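Long-range contacts in succinylglutamate desuccinylase (Vibrio parahaemolyticus, PDB 2BCO), which probably hydrolyses N-succinylglutamate to succinate and glutamate with one zinc ion per subunit, the last step of arginine breakdown by the AST pathway: residues S59-T67 with H104-N113; A89-H97 with L133-T144. All coordinates share one frame; numbering follows the deposited sequence.

Contact 1. Residues S59-T67 with H104-N113. With ZN (zinc ion), chain C.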
# COMPACT_ATOMS: atom_id res chain seq x y z
N SER A 59 -4.90 0.62 -5.45
CA SER A 59 -5.40 -0.70 -5.08
C SER A 59 -5.68 -0.83 -3.59
O SER A 59 -5.06 -0.18 -2.75
CB SER A 59 -4.42 -1.79 -5.54
OG SER A 59 -3.13 -1.65 -4.97
N CYS A 60 -6.64 -1.68 -3.28
CA CYS A 60 -6.99 -1.94 -1.90
C CYS A 60 -7.43 -3.39 -1.82
O CYS A 60 -7.70 -4.02 -2.85
CB CYS A 60 -8.14 -1.02 -1.46
SG CYS A 60 -9.63 -1.24 -2.39
N GLY A 61 -7.47 -3.92 -0.61
CA GLY A 61 -7.90 -5.29 -0.45
C GLY A 61 -6.94 -6.40 -0.84
O GLY A 61 -7.40 -7.53 -1.03
N ILE A 62 -5.65 -6.12 -0.98
CA ILE A 62 -4.68 -7.18 -1.31
C ILE A 62 -4.88 -8.23 -0.21
O ILE A 62 -4.77 -9.44 -0.45
CB ILE A 62 -3.22 -6.64 -1.29
CG1 ILE A 62 -2.90 -5.96 -2.62
CG2 ILE A 62 -2.22 -7.78 -1.04
CD1 ILE A 62 -3.06 -6.88 -3.84
N HIS A 63 -5.20 -7.73 0.98
CA HIS A 63 -5.50 -8.53 2.16
C HIS A 63 -6.99 -8.27 2.38
O HIS A 63 -7.41 -7.12 2.52
CB HIS A 63 -4.67 -8.05 3.36
CG HIS A 63 -3.22 -8.41 3.27
ND1 HIS A 63 -2.23 -7.71 3.92
CD2 HIS A 63 -2.60 -9.42 2.62
CE1 HIS A 63 -1.06 -8.27 3.67
NE2 HIS A 63 -1.26 -9.31 2.88
N GLY A 64 -7.79 -9.34 2.38
CA GLY A 64 -9.24 -9.22 2.50
C GLY A 64 -9.86 -8.46 3.65
O GLY A 64 -10.83 -7.72 3.45
N ASP A 65 -9.33 -8.64 4.86
CA ASP A 65 -9.88 -7.97 6.04
C ASP A 65 -9.51 -6.49 6.24
O ASP A 65 -9.90 -5.90 7.24
CB ASP A 65 -9.52 -8.77 7.31
CG ASP A 65 -8.03 -9.06 7.43
OD1 ASP A 65 -7.25 -8.63 6.55
OD2 ASP A 65 -7.64 -9.72 8.41
N GLU A 66 -8.78 -5.89 5.32
CA GLU A 66 -8.40 -4.47 5.47
C GLU A 66 -9.37 -3.58 4.69
O GLU A 66 -9.05 -3.04 3.64
CB GLU A 66 -6.95 -4.31 5.02
CG GLU A 66 -6.02 -5.04 5.98
CD GLU A 66 -4.63 -5.25 5.45
OE1 GLU A 66 -4.23 -4.51 4.52
OE2 GLU A 66 -3.92 -6.14 5.96
N THR A 67 -10.56 -3.42 5.28
CA THR A 67 -11.66 -2.71 4.66
C THR A 67 -11.72 -1.19 4.57
O THR A 67 -12.27 -0.67 3.60
CB THR A 67 -13.00 -3.20 5.28
OG1 THR A 67 -13.14 -2.67 6.61
CG2 THR A 67 -13.01 -4.74 5.37
N HIS A 104 -13.73 -12.66 5.41
CA HIS A 104 -13.26 -11.76 6.47
C HIS A 104 -11.87 -12.16 6.97
O HIS A 104 -11.57 -12.01 8.15
CB HIS A 104 -14.24 -11.77 7.65
CG HIS A 104 -15.69 -11.68 7.26
ND1 HIS A 104 -16.23 -10.58 6.63
CD2 HIS A 104 -16.71 -12.56 7.42
CE1 HIS A 104 -17.52 -10.79 6.42
NE2 HIS A 104 -17.84 -11.98 6.89
N THR A 105 -11.04 -12.68 6.08
CA THR A 105 -9.69 -13.09 6.46
C THR A 105 -8.64 -12.34 5.67
O THR A 105 -8.95 -11.66 4.70
CB THR A 105 -9.45 -14.61 6.23
OG1 THR A 105 -9.50 -14.90 4.83
CG2 THR A 105 -10.51 -15.44 6.96
N ARG A 106 -7.39 -12.50 6.08
CA ARG A 106 -6.26 -11.84 5.43
C ARG A 106 -6.11 -12.41 4.03
O ARG A 106 -5.93 -11.68 3.05
CB ARG A 106 -4.99 -12.08 6.25
CG ARG A 106 -3.89 -11.11 5.94
CD ARG A 106 -2.64 -11.32 6.80
NE ARG A 106 -1.79 -10.14 6.73
CZ ARG A 106 -0.48 -10.14 6.91
NH1 ARG A 106 0.16 -11.27 7.18
NH2 ARG A 106 0.20 -9.00 6.81
N PHE A 107 -6.20 -13.74 3.94
CA PHE A 107 -6.08 -14.45 2.68
C PHE A 107 -6.82 -15.78 2.78
O PHE A 107 -7.33 -16.14 3.85
CB PHE A 107 -4.61 -14.68 2.34
CG PHE A 107 -3.84 -15.41 3.41
CD1 PHE A 107 -4.00 -16.78 3.60
CD2 PHE A 107 -2.93 -14.73 4.21
CE1 PHE A 107 -3.24 -17.47 4.57
CE2 PHE A 107 -2.17 -15.40 5.18
CZ PHE A 107 -2.33 -16.78 5.36
N LEU A 108 -6.89 -16.52 1.68
CA LEU A 108 -7.57 -17.80 1.68
C LEU A 108 -6.55 -18.93 1.78
O LEU A 108 -6.61 -19.75 2.70
CB LEU A 108 -8.41 -17.95 0.42
CG LEU A 108 -9.49 -16.88 0.26
CD1 LEU A 108 -10.26 -17.14 -1.02
CD2 LEU A 108 -10.44 -16.90 1.46
N GLU A 109 -5.61 -18.96 0.85
CA GLU A 109 -4.58 -19.99 0.89
C GLU A 109 -3.22 -19.41 1.27
O GLU A 109 -2.55 -19.93 2.15
CB GLU A 109 -4.54 -20.74 -0.44
CG GLU A 109 -5.85 -21.47 -0.71
CD GLU A 109 -5.91 -22.15 -2.07
OE1 GLU A 109 -6.95 -22.80 -2.35
OE2 GLU A 109 -4.94 -22.04 -2.85
N GLU A 110 -2.82 -18.32 0.62
CA GLU A 110 -1.51 -17.72 0.92
C GLU A 110 -1.55 -16.18 0.83
O GLU A 110 -2.34 -15.62 0.08
CB GLU A 110 -0.47 -18.27 -0.05
CG GLU A 110 0.91 -18.42 0.54
CD GLU A 110 1.96 -18.66 -0.52
OE1 GLU A 110 1.67 -19.41 -1.46
OE2 GLU A 110 3.08 -18.11 -0.40
N ASN A 111 -0.69 -15.52 1.59
CA ASN A 111 -0.60 -14.05 1.61
C ASN A 111 -0.37 -13.55 0.18
O ASN A 111 0.69 -13.75 -0.39
CB ASN A 111 0.58 -13.62 2.50
CG ASN A 111 0.67 -12.09 2.67
OD1 ASN A 111 0.08 -11.31 1.93
ND2 ASN A 111 1.43 -11.68 3.67
N LEU A 112 -1.36 -12.86 -0.38
CA LEU A 112 -1.26 -12.37 -1.74
C LEU A 112 -0.05 -11.43 -1.94
O LEU A 112 0.56 -11.39 -3.01
CB LEU A 112 -2.55 -11.63 -2.11
CG LEU A 112 -3.01 -11.55 -3.56
CD1 LEU A 112 -4.15 -10.54 -3.67
CD2 LEU A 112 -1.88 -11.13 -4.46
N ASN A 113 0.31 -10.68 -0.90
CA ASN A 113 1.40 -9.72 -1.03
C ASN A 113 2.82 -10.26 -0.87
O ASN A 113 3.73 -9.51 -0.54
CB ASN A 113 1.14 -8.55 -0.09
CG ASN A 113 1.51 -7.23 -0.72
OD1 ASN A 113 1.39 -7.05 -1.93
ND2 ASN A 113 1.94 -6.28 0.10
ZN ZN C . -2.12 -5.38 4.34
O HOH W 1 -4.05 -11.90 0.76
O HOH W 2 -0.67 -5.20 6.44

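Contact 2. Residues A89-H97 with L133-T144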
# COMPACT_ATOMS: atom_id res chain seq x y z
N ALA A 89 -6.65 13.01 -13.14
CA ALA A 89 -5.63 12.01 -13.38
C ALA A 89 -6.28 10.71 -13.83
O ALA A 89 -7.41 10.41 -13.46
CB ALA A 89 -4.82 11.78 -12.11
N ARG A 90 -5.56 9.95 -14.65
CA ARG A 90 -6.06 8.66 -15.11
C ARG A 90 -5.83 7.71 -13.94
O ARG A 90 -4.74 7.68 -13.38
CB ARG A 90 -5.28 8.22 -16.35
CG ARG A 90 -5.65 6.85 -16.89
CD ARG A 90 -5.21 6.69 -18.33
NE ARG A 90 -5.31 5.31 -18.80
CZ ARG A 90 -4.31 4.44 -18.78
NH1 ARG A 90 -3.12 4.80 -18.30
NH2 ARG A 90 -4.49 3.21 -19.24
N CYS A 91 -6.86 6.97 -13.55
CA CYS A 91 -6.74 6.05 -12.41
C CYS A 91 -7.21 4.64 -12.71
O CYS A 91 -8.03 4.41 -13.60
CB CYS A 91 -7.55 6.57 -11.22
SG CYS A 91 -7.26 8.29 -10.74
N LEU A 92 -6.69 3.69 -11.94
CA LEU A 92 -7.09 2.30 -12.06
C LEU A 92 -7.39 1.85 -10.64
O LEU A 92 -6.46 1.63 -9.85
CB LEU A 92 -5.96 1.44 -12.65
CG LEU A 92 -6.36 -0.03 -12.83
CD1 LEU A 92 -7.43 -0.11 -13.90
CD2 LEU A 92 -5.16 -0.88 -13.23
N PHE A 93 -8.68 1.74 -10.31
CA PHE A 93 -9.10 1.32 -8.97
C PHE A 93 -9.21 -0.18 -8.91
O PHE A 93 -9.85 -0.82 -9.75
CB PHE A 93 -10.44 1.96 -8.58
CG PHE A 93 -10.37 3.46 -8.38
CD1 PHE A 93 -10.53 4.33 -9.44
CD2 PHE A 93 -10.11 3.99 -7.12
CE1 PHE A 93 -10.44 5.72 -9.27
CE2 PHE A 93 -10.01 5.38 -6.93
CZ PHE A 93 -10.18 6.24 -8.01
N ILE A 94 -8.60 -0.75 -7.89
CA ILE A 94 -8.63 -2.18 -7.76
C ILE A 94 -9.05 -2.66 -6.38
O ILE A 94 -8.59 -2.14 -5.36
CB ILE A 94 -7.22 -2.78 -8.08
CG1 ILE A 94 -6.81 -2.43 -9.51
CG2 ILE A 94 -7.22 -4.29 -7.88
CD1 ILE A 94 -5.41 -2.91 -9.87
N ILE A 95 -9.96 -3.61 -6.37
CA ILE A 95 -10.38 -4.25 -5.13
C ILE A 95 -9.88 -5.66 -5.43
O ILE A 95 -10.55 -6.43 -6.10
CB ILE A 95 -11.91 -4.29 -4.94
CG1 ILE A 95 -12.46 -2.88 -4.71
CG2 ILE A 95 -12.27 -5.18 -3.75
CD1 ILE A 95 -13.96 -2.83 -4.69
N ALA A 96 -8.67 -5.96 -4.97
CA ALA A 96 -8.10 -7.27 -5.22
C ALA A 96 -8.65 -8.25 -4.21
O ALA A 96 -8.91 -7.88 -3.07
CB ALA A 96 -6.58 -7.19 -5.10
N HIS A 97 -8.86 -9.49 -4.62
CA HIS A 97 -9.33 -10.51 -3.68
C HIS A 97 -10.66 -10.35 -2.93
O HIS A 97 -10.72 -10.52 -1.71
CB HIS A 97 -8.25 -10.75 -2.65
CG HIS A 97 -8.03 -12.19 -2.34
ND1 HIS A 97 -8.87 -13.18 -2.80
CD2 HIS A 97 -7.06 -12.82 -1.65
CE1 HIS A 97 -8.43 -14.35 -2.41
NE2 HIS A 97 -7.32 -14.16 -1.70
N LEU A 133 -3.04 -9.53 -11.55
CA LEU A 133 -2.70 -8.17 -11.16
C LEU A 133 -1.50 -7.64 -11.94
O LEU A 133 -1.46 -6.46 -12.31
CB LEU A 133 -2.44 -8.09 -9.65
CG LEU A 133 -3.69 -8.40 -8.79
CD1 LEU A 133 -3.32 -8.48 -7.32
CD2 LEU A 133 -4.75 -7.33 -9.01
N LYS A 134 -0.52 -8.50 -12.21
CA LYS A 134 0.65 -8.08 -12.96
C LYS A 134 0.22 -7.64 -14.36
O LYS A 134 0.82 -6.74 -14.94
CB LYS A 134 1.67 -9.21 -13.08
CG LYS A 134 2.14 -9.80 -11.76
CD LYS A 134 3.21 -10.85 -12.02
CE LYS A 134 3.71 -11.45 -10.72
NZ LYS A 134 4.75 -12.49 -10.97
N LEU A 135 -0.80 -8.30 -14.89
CA LEU A 135 -1.34 -7.99 -16.21
C LEU A 135 -2.03 -6.61 -16.21
O LEU A 135 -1.85 -5.82 -17.13
CB LEU A 135 -2.35 -9.07 -16.63
CG LEU A 135 -1.90 -10.24 -17.51
CD1 LEU A 135 -0.44 -10.57 -17.30
CD2 LEU A 135 -2.79 -11.45 -17.22
N LEU A 136 -2.83 -6.35 -15.18
CA LEU A 136 -3.53 -5.07 -15.05
C LEU A 136 -2.53 -3.92 -14.99
O LEU A 136 -2.78 -2.84 -15.53
CB LEU A 136 -4.38 -5.05 -13.79
CG LEU A 136 -5.44 -6.13 -13.64
CD1 LEU A 136 -6.20 -5.90 -12.34
CD2 LEU A 136 -6.40 -6.10 -14.82
N VAL A 137 -1.42 -4.14 -14.30
CA VAL A 137 -0.40 -3.12 -14.17
C VAL A 137 0.20 -2.83 -15.53
O VAL A 137 0.33 -1.67 -15.95
CB VAL A 137 0.73 -3.57 -13.21
CG1 VAL A 137 1.92 -2.62 -13.31
CG2 VAL A 137 0.22 -3.61 -11.79
N ARG A 138 0.56 -3.91 -16.23
CA ARG A 138 1.15 -3.81 -17.55
C ARG A 138 0.25 -3.02 -18.50
O ARG A 138 0.69 -2.07 -19.14
CB ARG A 138 1.40 -5.20 -18.12
CG ARG A 138 2.12 -5.22 -19.46
CD ARG A 138 1.92 -6.56 -20.15
NE ARG A 138 0.50 -6.79 -20.45
CZ ARG A 138 0.02 -7.95 -20.88
NH1 ARG A 138 0.84 -8.98 -21.07
NH2 ARG A 138 -1.27 -8.09 -21.15
N ASP A 139 -1.03 -3.41 -18.59
CA ASP A 139 -1.97 -2.75 -19.49
C ASP A 139 -2.21 -1.28 -19.16
O ASP A 139 -2.39 -0.46 -20.06
CB ASP A 139 -3.32 -3.48 -19.48
CG ASP A 139 -3.25 -4.85 -20.14
OD1 ASP A 139 -2.18 -5.20 -20.70
OD2 ASP A 139 -4.27 -5.58 -20.09
N PHE A 140 -2.22 -0.96 -17.88
CA PHE A 140 -2.46 0.41 -17.46
C PHE A 140 -1.28 1.34 -17.71
O PHE A 140 -1.46 2.47 -18.14
CB PHE A 140 -2.83 0.43 -15.97
CG PHE A 140 -3.22 1.79 -15.47
CD1 PHE A 140 -4.41 2.39 -15.90
CD2 PHE A 140 -2.41 2.47 -14.57
CE1 PHE A 140 -4.78 3.65 -15.43
CE2 PHE A 140 -2.77 3.73 -14.09
CZ PHE A 140 -3.96 4.32 -14.52
N TYR A 141 -0.06 0.86 -17.45
CA TYR A 141 1.12 1.68 -17.67
C TYR A 141 1.62 1.66 -19.11
O TYR A 141 2.51 2.43 -19.47
CB TYR A 141 2.26 1.26 -16.74
CG TYR A 141 2.06 1.62 -15.28
CD1 TYR A 141 1.44 2.83 -14.92
CD2 TYR A 141 2.52 0.79 -14.26
CE1 TYR A 141 1.29 3.20 -13.57
CE2 TYR A 141 2.39 1.15 -12.92
CZ TYR A 141 1.77 2.35 -12.58
OH TYR A 141 1.64 2.69 -11.24
N GLN A 142 1.06 0.79 -19.94
CA GLN A 142 1.49 0.69 -21.33
C GLN A 142 1.34 2.04 -22.04
O GLN A 142 0.29 2.68 -21.97
CB GLN A 142 0.67 -0.38 -22.08
CG GLN A 142 1.12 -0.57 -23.52
CD GLN A 142 0.21 -1.50 -24.31
OE1 GLN A 142 -0.00 -2.65 -23.92
NE2 GLN A 142 -0.33 -1.00 -25.41
N ASP A 143 2.40 2.46 -22.71
CA ASP A 143 2.42 3.73 -23.43
C ASP A 143 2.17 4.94 -22.53
O ASP A 143 1.37 5.82 -22.86
CB ASP A 143 1.39 3.72 -24.57
CG ASP A 143 1.60 2.57 -25.55
OD1 ASP A 143 2.76 2.31 -25.93
OD2 ASP A 143 0.59 1.94 -25.93
N THR A 144 2.84 4.97 -21.39
CA THR A 144 2.72 6.10 -20.48
C THR A 144 4.15 6.44 -20.11
O THR A 144 5.00 5.55 -20.04
CB THR A 144 1.96 5.75 -19.18
OG1 THR A 144 2.73 4.85 -18.38
CG2 THR A 144 0.62 5.12 -19.50

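Contact 1. Residues S59-T67 with H104-N113
His63 and Asn111 illustrate how a metal ligand is held at the nitrogen that does not bind the metal. The imidazole binds zinc through ND1 at 2.4 Å, while NE2 gives its hydrogen to OD1 of Asn111 at 2.6 Å. That acceptor lies in the ring plane, although the histidine nitrogen itself sits above the amide plane. Asn113 N reaches the same OD1 from the opposite face and closes an Asx turn, so two bonds hold the oxygen, which together with the zinc at ND1 fixes the rotation of the ring. Glu66 completes the first shell in this segment: both carboxylate oxygens grip the zinc, and His155 and a water add further ligands.

Arg106 lies alongside the imidazole, pointing the same way. With CG anti to the backbone N (chi1 -161°) and the chain extended to NE, CG rests over the ring face, 4.1 Å from its centroid, in a CH-pi contact, and the guanidinium is turned 45° against the ring.

Further out, Gly64 N donates to Arg106 O at 3.1 Å. A water joins the loops as well, donating to Ile62 O and Arg106 O and accepting from Leu112 N. Nearby, CD1 of Ile62 meets CD1 of Leu112 at 3.8 Å. A histidine and a glutamate separated by two residues, completed by a distant second histidine, form the mononuclear zinc site characteristic of the M14-type carboxypeptidase fold shared by the AspA/AstE family.

Contact 2. Residues A89-H97 with L133-T144
Arg90 and Leu92 hold the Phe140 ring between them, a compact example of strand-on-helix packing. Leu92 CB sits over the centre of one face, 3.7 Å from the ring centroid in a CH-pi contact. Against the opposite face lies the Arg90 guanidinium, its plane only 17° from that of the ring and offset toward the rim. Phe140 CG is anti to the backbone N (chi1 -174°), which carries the ring in against the strand until CZ comes 3.6 Å from Arg90 O.

Toward the other end the axes of strand 90-95 and helix 133-141, antiparallel and 10.0 Å apart at their closest, are bridged by aliphatic tips in looser touch: Ile94 CD1 meets Leu136 CD1 at 4.0 Å, and Ala96 CB meets Leu133 CD1 at 4.1 Å. Solvent reaches the outer side of the helix, where Arg138 grips OD1 of Asp139 side-on with two nitrogens.

Arg90 NH1 donates to Phe140 O at 2.9 Å, the oxygen lying close to the guanidinium plane, and NH2 adds a weak bond. NE forms a salt bridge with Glu43, and NH1 also bonds to Asn55. A cation bonded to a carbonyl at the helix C terminus would probably be stabilised by the helix dipole, and Glu43 probably offsets its charge.

From the N terminus, strand 55-60 runs into the zinc-binding loop, helix 68-81 follows, and strand 90-95 returns parallel beside the first strand. After the short helix 98-102 the chain reaches residues 104-113, where contact 1 closes a loop of 36 intervening residues back onto 59-67. Helix 125-141 then lies along strand 90-95, and contact 2 closes a second loop of 35. The two loops cross rather than nest, since 89-97 falls between the segments of contact 1 and 104-113 between those of contact 2. They also touch directly: Cys60 pairs with Ile94 and Ala96 through backbone atoms, tying the zinc-site loops to the sheet and its covering helix.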